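Uronate isomerase (Bacillus halodurans C-125, PDB 3HK8) probably interconverts uronic acids with their keto forms, such as glucuronate with fructuronate, in a zinc-containing active site of the amidohydrolase superfamily. Local coordinates at residues Thr299-Glu304 with Gly323-Met328; Ala167-Asp172 with Glu213-Val218. All coordinates share one frame; numbering follows the deposited sequence.

Contact 1 (Thr299-Glu304 with Gly323-Met328); sequences TMLSRE and GCWWFM. With HDL (D-arabinohydroxamic acid), chain C; CO3 (carbonate ion), chain D.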
loop_
_atom_site.group_PDB
_atom_site.type_symbol
_atom_site.label_atom_id
_atom_site.label_comp_id
_atom_site.label_asym_id
_atom_site.label_seq_id
_atom_site.Cartn_x
_atom_site.Cartn_y
_atom_site.Cartn_z
ATOM N N THR A 299 25.971 -9.091 5.485
ATOM C CA THR A 299 25.917 -8.723 6.895
ATOM C C THR A 299 24.794 -7.690 6.965
ATOM O O THR A 299 24.633 -6.877 6.050
ATOM C CB THR A 299 27.246 -8.114 7.416
ATOM O OG1 THR A 299 27.246 -8.138 8.854
ATOM C CG2 THR A 299 27.418 -6.674 6.941
ATOM N N MET A 300 24.001 -7.732 8.029
ATOM C CA MET A 300 22.894 -6.791 8.152
ATOM C C MET A 300 22.986 -5.963 9.428
ATOM O O MET A 300 23.529 -6.410 10.446
ATOM C CB MET A 300 21.567 -7.555 8.037
ATOM C CG MET A 300 21.447 -8.253 6.662
ATOM S SD MET A 300 19.922 -9.121 6.325
ATOM C CE MET A 300 18.927 -7.721 5.752
ATOM N N LEU A 301 22.466 -4.746 9.356
ATOM C CA LEU A 301 22.530 -3.808 10.465
ATOM C C LEU A 301 21.446 -3.939 11.539
ATOM O O LEU A 301 21.694 -3.654 12.708
ATOM C CB LEU A 301 22.538 -2.385 9.905
ATOM C CG LEU A 301 22.994 -1.235 10.803
ATOM C CD1 LEU A 301 24.391 -1.514 11.350
ATOM C CD2 LEU A 301 22.982 0.061 9.983
ATOM N N SER A 302 20.252 -4.372 11.156
ATOM C CA SER A 302 19.167 -4.500 12.118
ATOM C C SER A 302 19.226 -5.769 12.970
ATOM O O SER A 302 19.433 -6.865 12.455
ATOM C CB SER A 302 17.817 -4.440 11.401
ATOM O OG SER A 302 16.745 -4.570 12.322
ATOM N N ARG A 303 19.035 -5.610 14.278
ATOM C CA ARG A 303 19.035 -6.750 15.191
ATOM C C ARG A 303 17.906 -7.715 14.806
ATOM O O ARG A 303 18.016 -8.936 14.977
ATOM C CB ARG A 303 18.810 -6.278 16.631
ATOM C CG ARG A 303 18.850 -7.404 17.652
ATOM C CD ARG A 303 18.275 -6.991 18.994
ATOM N NE ARG A 303 18.377 -8.067 19.976
ATOM C CZ ARG A 303 17.686 -8.114 21.112
ATOM N NH1 ARG A 303 16.828 -7.148 21.408
ATOM N NH2 ARG A 303 17.874 -9.114 21.967
ATOM N N GLU A 304 16.824 -7.157 14.278
ATOM C CA GLU A 304 15.654 -7.943 13.886
ATOM C C GLU A 304 15.784 -8.737 12.580
ATOM O O GLU A 304 14.873 -9.475 12.207
ATOM C CB GLU A 304 14.424 -7.027 13.809
ATOM C CG GLU A 304 13.919 -6.521 15.163
ATOM C CD GLU A 304 14.936 -5.665 15.912
ATOM O OE1 GLU A 304 15.478 -4.707 15.315
ATOM O OE2 GLU A 304 15.184 -5.936 17.107
ATOM N N GLY A 323 30.436 -11.238 10.232
ATOM C CA GLY A 323 30.435 -10.237 11.280
ATOM C C GLY A 323 29.198 -9.754 12.007
ATOM O O GLY A 323 28.066 -10.165 11.753
ATOM N N CYS A 324 29.469 -8.880 12.968
ATOM C CA CYS A 324 28.457 -8.232 13.788
ATOM C C CYS A 324 28.767 -6.781 13.485
ATOM O O CYS A 324 29.605 -6.145 14.118
ATOM C CB CYS A 324 28.679 -8.581 15.254
ATOM S SG CYS A 324 28.606 -10.383 15.498
ATOM N N TRP A 325 28.076 -6.283 12.472
ATOM C CA TRP A 325 28.286 -4.953 11.941
ATOM C C TRP A 325 27.766 -3.708 12.656
ATOM O O TRP A 325 26.578 -3.608 12.997
ATOM C CB TRP A 325 27.774 -4.961 10.493
ATOM C CG TRP A 325 27.978 -3.702 9.711
ATOM C CD1 TRP A 325 29.090 -2.912 9.694
ATOM C CD2 TRP A 325 27.075 -3.145 8.744
ATOM N NE1 TRP A 325 28.939 -1.896 8.770
ATOM C CE2 TRP A 325 27.713 -2.019 8.174
ATOM C CE3 TRP A 325 25.788 -3.492 8.303
ATOM C CZ2 TRP A 325 27.108 -1.234 7.184
ATOM C CZ3 TRP A 325 25.187 -2.712 7.321
ATOM C CH2 TRP A 325 25.850 -1.593 6.772
ATOM N N TRP A 326 28.690 -2.772 12.887
ATOM C CA TRP A 326 28.373 -1.456 13.437
ATOM C C TRP A 326 27.564 -1.459 14.741
ATOM O O TRP A 326 28.104 -1.705 15.822
ATOM C CB TRP A 326 27.608 -0.710 12.341
ATOM C CG TRP A 326 27.661 0.782 12.319
ATOM C CD1 TRP A 326 27.898 1.633 13.364
ATOM C CD2 TRP A 326 27.343 1.607 11.194
ATOM N NE1 TRP A 326 27.739 2.940 12.954
ATOM C CE2 TRP A 326 27.398 2.951 11.627
ATOM C CE3 TRP A 326 27.010 1.336 9.855
ATOM C CZ2 TRP A 326 27.133 4.029 10.768
ATOM C CZ3 TRP A 326 26.743 2.412 9.000
ATOM C CH2 TRP A 326 26.808 3.739 9.466
ATOM N N PHE A 327 26.271 -1.161 14.633
ATOM C CA PHE A 327 25.394 -1.133 15.805
ATOM C C PHE A 327 25.173 -2.529 16.400
ATOM O O PHE A 327 24.628 -2.657 17.495
ATOM C CB PHE A 327 24.046 -0.491 15.448
ATOM C CG PHE A 327 24.177 0.892 14.865
ATOM C CD1 PHE A 327 24.896 1.885 15.539
ATOM C CD2 PHE A 327 23.614 1.196 13.633
ATOM C CE1 PHE A 327 25.056 3.167 14.983
ATOM C CE2 PHE A 327 23.766 2.475 13.068
ATOM C CZ PHE A 327 24.490 3.456 13.748
ATOM N N MET A 328 25.592 -3.564 15.670
ATOM C CA MET A 328 25.484 -4.949 16.139
ATOM C C MET A 328 26.768 -5.332 16.898
ATOM O O MET A 328 26.800 -6.322 17.634
ATOM C CB MET A 328 25.330 -5.918 14.949
ATOM C CG MET A 328 24.036 -5.803 14.126
ATOM S SD MET A 328 22.550 -6.366 14.981
ATOM C CE MET A 328 22.118 -4.874 15.807
HETATM O O1A HDL C . 31.231 0.048 5.595
HETATM C C1 HDL C . 30.319 0.815 6.001
HETATM O O1B HDL C . 29.474 1.379 5.265
HETATM C C2 HDL C . 30.210 1.094 7.510
HETATM O O2 HDL C . 30.971 0.112 8.228
HETATM C C3 HDL C . 30.724 2.533 7.808
HETATM O O3 HDL C . 32.127 2.643 7.570
HETATM C C4 HDL C . 30.463 3.039 9.272
HETATM O O4 HDL C . 30.489 4.463 9.325
HETATM C C5 HDL C . 31.490 2.520 10.317
HETATM O O5 HDL C . 32.211 3.280 10.963
HETATM N N6 HDL C . 31.564 1.195 10.494
HETATM O O6 HDL C . 30.592 0.490 11.132
HETATM C C CO3 D . 27.520 6.105 15.291
HETATM O O1 CO3 D . 26.483 6.154 16.077
HETATM O O2 CO3 D . 28.630 6.694 15.644
HETATM O O3 CO3 D . 27.441 5.493 14.139
HETATM O O HOH W 1 25.935 -7.663 11.135
#
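At the C-terminal ends of the parallel strands 296-300 and 319-321, in the distorted barrel of an amidohydrolase-type fold, Leu-301 packs against three consecutive aromatic residues, Trp-325, Trp-326 and Phe-327. Its CD1 lies over a face of the Trp-325 ring in a CH-pi contact, 4.2 Å from the centroid of the six-membered ring. Leu-301 CD1 also meets Trp-326 CB at 3.5 Å and Phe-327 CD2 at 3.6 Å. With CG anti to the backbone N (chi1 -163°), Leu-301 sends its branch among these rings. Further along the loop, Met-328, its chain bent at chi2 and chi3, curls its CE to 3.4 Å from Leu-301 O and also touches Arg-303 CB. One water links the segments, donating to Thr-299 OG1 and Met-300 O and accepting from Trp-325 N; the same hydroxyl is also hydrogen-bonded to Phe-322 O. Both indoles turn their polar edge to bound groups. Trp-325 NE1 donates almost straight (177°) to O2 of the bound D-arabinohydroxamic acid (HDL), 2.9 Å away, while Trp-326 NE1 donates at 2.8 Å to O3 of a carbonate, probably from the crystallisation liquor. One face of Trp-326 carries HDL C4; the opposite face meets Phe-327 CZ, offset toward the indole's rim. An alanine in place of Trp-326 would probably leave carbonate O3 without this donor and open a gap between Phe-327 and HDL. Arg-303 bridges Glu-336 of its own chain and Glu-336 of the second subunit. Between the two segments, apolar packing and one water make the join, and the indole N-H groups are turned to the ligands.

Contact 2 (Ala167-Asp172 with Glu213-Val218); sequences AALRLD and ERMDPV. With HDL (D-arabinohydroxamic acid), chain C.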
loop_
_atom_site.group_PDB
_atom_site.type_symbol
_atom_site.label_atom_id
_atom_site.label_comp_id
_atom_site.label_asym_id
_atom_site.label_seq_id
_atom_site.Cartn_x
_atom_site.Cartn_y
_atom_site.Cartn_z
ATOM N N ALA A 167 42.662 -5.592 -1.388
ATOM C CA ALA A 167 41.692 -4.638 -1.894
ATOM C C ALA A 167 40.280 -5.194 -2.017
ATOM O O ALA A 167 40.076 -6.387 -2.228
ATOM C CB ALA A 167 42.155 -4.105 -3.254
ATOM N N ALA A 168 39.310 -4.301 -1.865
ATOM C CA ALA A 168 37.900 -4.628 -2.007
ATOM C C ALA A 168 37.317 -3.416 -2.732
ATOM O O ALA A 168 37.475 -2.275 -2.286
ATOM C CB ALA A 168 37.242 -4.815 -0.639
ATOM N N LEU A 169 36.662 -3.664 -3.861
ATOM C CA LEU A 169 36.084 -2.596 -4.671
ATOM C C LEU A 169 34.726 -2.112 -4.140
ATOM O O LEU A 169 33.704 -2.765 -4.348
ATOM C CB LEU A 169 35.955 -3.086 -6.123
ATOM C CG LEU A 169 35.346 -2.162 -7.188
ATOM C CD1 LEU A 169 36.119 -0.845 -7.274
ATOM C CD2 LEU A 169 35.370 -2.876 -8.527
ATOM N N ARG A 170 34.726 -0.968 -3.453
ATOM C CA ARG A 170 33.502 -0.399 -2.897
ATOM C C ARG A 170 32.773 0.360 -3.996
ATOM O O ARG A 170 33.371 1.191 -4.679
ATOM C CB ARG A 170 33.824 0.533 -1.725
ATOM C CG ARG A 170 32.590 1.186 -1.097
ATOM C CD ARG A 170 31.587 0.154 -0.569
ATOM N NE ARG A 170 31.948 -0.302 0.763
ATOM C CZ ARG A 170 31.341 0.076 1.889
ATOM N NH1 ARG A 170 30.314 0.916 1.862
ATOM N NH2 ARG A 170 31.796 -0.364 3.055
ATOM N N LEU A 171 31.477 0.097 -4.151
ATOM C CA LEU A 171 30.709 0.722 -5.224
ATOM C C LEU A 171 29.484 1.580 -4.884
ATOM O O LEU A 171 28.659 1.842 -5.762
ATOM C CB LEU A 171 30.288 -0.373 -6.204
ATOM C CG LEU A 171 31.471 -1.116 -6.834
ATOM C CD1 LEU A 171 30.981 -2.358 -7.553
ATOM C CD2 LEU A 171 32.208 -0.178 -7.785
ATOM N N ASP A 172 29.362 2.025 -3.638
ATOM C CA ASP A 172 28.215 2.837 -3.227
ATOM C C ASP A 172 27.805 3.967 -4.189
ATOM O O ASP A 172 26.641 4.074 -4.560
ATOM C CB ASP A 172 28.464 3.415 -1.827
ATOM C CG ASP A 172 28.489 2.338 -0.746
ATOM O OD1 ASP A 172 28.721 1.159 -1.088
ATOM O OD2 ASP A 172 28.290 2.665 0.442
ATOM N N GLU A 213 40.897 -5.191 -12.594
ATOM C CA GLU A 213 42.237 -5.444 -13.106
ATOM C C GLU A 213 43.277 -4.644 -12.329
ATOM O O GLU A 213 44.364 -5.140 -12.027
ATOM C CB GLU A 213 42.307 -5.068 -14.589
ATOM C CG GLU A 213 43.678 -5.254 -15.217
ATOM C CD GLU A 213 43.724 -4.793 -16.670
ATOM O OE1 GLU A 213 42.887 -5.267 -17.471
ATOM O OE2 GLU A 213 44.598 -3.962 -17.007
ATOM N N ARG A 214 42.932 -3.405 -11.999
ATOM C CA ARG A 214 43.842 -2.530 -11.274
ATOM C C ARG A 214 43.988 -2.871 -9.787
ATOM O O ARG A 214 45.093 -2.831 -9.255
ATOM C CB ARG A 214 43.387 -1.073 -11.436
ATOM C CG ARG A 214 44.398 -0.047 -10.947
ATOM C CD ARG A 214 43.947 1.388 -11.237
ATOM N NE ARG A 214 43.851 1.685 -12.667
ATOM C CZ ARG A 214 42.710 1.765 -13.349
ATOM N NH1 ARG A 214 41.546 1.569 -12.740
ATOM N NH2 ARG A 214 42.729 2.051 -14.644
ATOM N N MET A 215 42.884 -3.209 -9.123
ATOM C CA MET A 215 42.917 -3.533 -7.691
ATOM C C MET A 215 43.079 -5.020 -7.351
ATOM O O MET A 215 43.646 -5.359 -6.311
ATOM C CB MET A 215 41.630 -3.061 -6.996
ATOM C CG MET A 215 41.340 -1.567 -7.018
ATOM S SD MET A 215 39.720 -1.192 -6.212
ATOM C CE MET A 215 39.959 0.539 -5.866
ATOM N N ASP A 216 42.581 -5.897 -8.217
ATOM C CA ASP A 216 42.602 -7.336 -7.952
ATOM C C ASP A 216 41.935 -7.532 -6.584
ATOM O O ASP A 216 42.528 -8.087 -5.659
ATOM C CB ASP A 216 44.030 -7.887 -7.908
ATOM C CG ASP A 216 44.060 -9.391 -7.673
ATOM O OD1 ASP A 216 43.158 -10.086 -8.181
ATOM O OD2 ASP A 216 44.981 -9.886 -6.989
ATOM N N PRO A 217 40.681 -7.075 -6.452
ATOM C CA PRO A 217 39.900 -7.167 -5.216
ATOM C C PRO A 217 39.435 -8.572 -4.867
ATOM O O PRO A 217 39.192 -9.400 -5.752
ATOM C CB PRO A 217 38.725 -6.245 -5.504
ATOM C CG PRO A 217 38.450 -6.545 -6.927
ATOM C CD PRO A 217 39.840 -6.560 -7.551
ATOM N N VAL A 218 39.303 -8.835 -3.570
ATOM C CA VAL A 218 38.838 -10.137 -3.112
ATOM C C VAL A 218 37.317 -10.193 -3.272
ATOM O O VAL A 218 36.725 -11.271 -3.303
ATOM C CB VAL A 218 39.266 -10.402 -1.649
ATOM C CG1 VAL A 218 40.773 -10.606 -1.600
ATOM C CG2 VAL A 218 38.879 -9.229 -0.755
HETATM O O1A HDL C . 31.231 0.048 5.595
HETATM C C1 HDL C . 30.319 0.815 6.001
HETATM O O1B HDL C . 29.474 1.379 5.265
HETATM C C2 HDL C . 30.210 1.094 7.510
HETATM O O2 HDL C . 30.971 0.112 8.228
HETATM C C3 HDL C . 30.724 2.533 7.808
HETATM O O3 HDL C . 32.127 2.643 7.570
HETATM C C4 HDL C . 30.463 3.039 9.272
HETATM O O4 HDL C . 30.489 4.463 9.325
HETATM C C5 HDL C . 31.490 2.520 10.317
HETATM O O5 HDL C . 32.211 3.280 10.963
HETATM N N6 HDL C . 31.564 1.195 10.494
HETATM O O6 HDL C . 30.592 0.490 11.132
#
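Leu-169 rests its CD1 methyl against the sulfur of Met-215, 3.8 Å from SD, the two side chains crossing at about a right angle. Met-215 reaches in from the last turn of helix 198-215, its chain extended beyond CG (chi2 177°), which carries SD out to Leu-169, and its CB also touches Ala-167 CB at 3.9 Å. Asp-216 then leaves the helix with positive phi, and the chain turns alongside residues 167-169. There Val-218 N donates to Ala-167 O at 2.9 Å. Pro-217 CA adds a CA-H...O contact of 3.1 Å to Ala-167 O, and Val-218 CG2 also lies against that oxygen. The Pro-217 ring packs its CB on the backbone at Leu-169 N. Strand 220-224 follows and pairs in parallel with 169-170, so this is the helix-to-strand return of a right-handed beta-alpha-beta crossover. Arg-170 points the other way: NH2 donates to HDL O1A at 2.6 Å in the guanidinium plane, while NH1 forms a 3.0 Å salt bridge with Asp-172 OD2, a weak bond by its angle. Asp-172 is in turn bonded to Ser-223. Apolar packing and one backbone bond join this side of the strand to the return segment; on the other, Asp-172 probably steadies the guanidinium that meets the ligand's carboxylate.

Contact 2 closes before contact 1 opens along the chain, and their centres lie 23 Å apart. Both reach the same mixed sheet: strand 169-170 pairs in parallel with 220-224, which leads through 255-262 to 296-300 and 319-321. Their nearest atoms are about 6 Å apart without touching, and the bound D-arabinohydroxamic acid spans the interval. It takes Arg-170 from contact 2 and Trp-325 from contact 1, with Arg-357, His-49 and Tyr-50 adding further hydrogen bonds. Contact 1 also borders the zinc site near Asp-355 and the second subunit, whereas contact 2 is touched by no other chain. Separate parts of one barrel wall thereby contribute to a single ligand pocket.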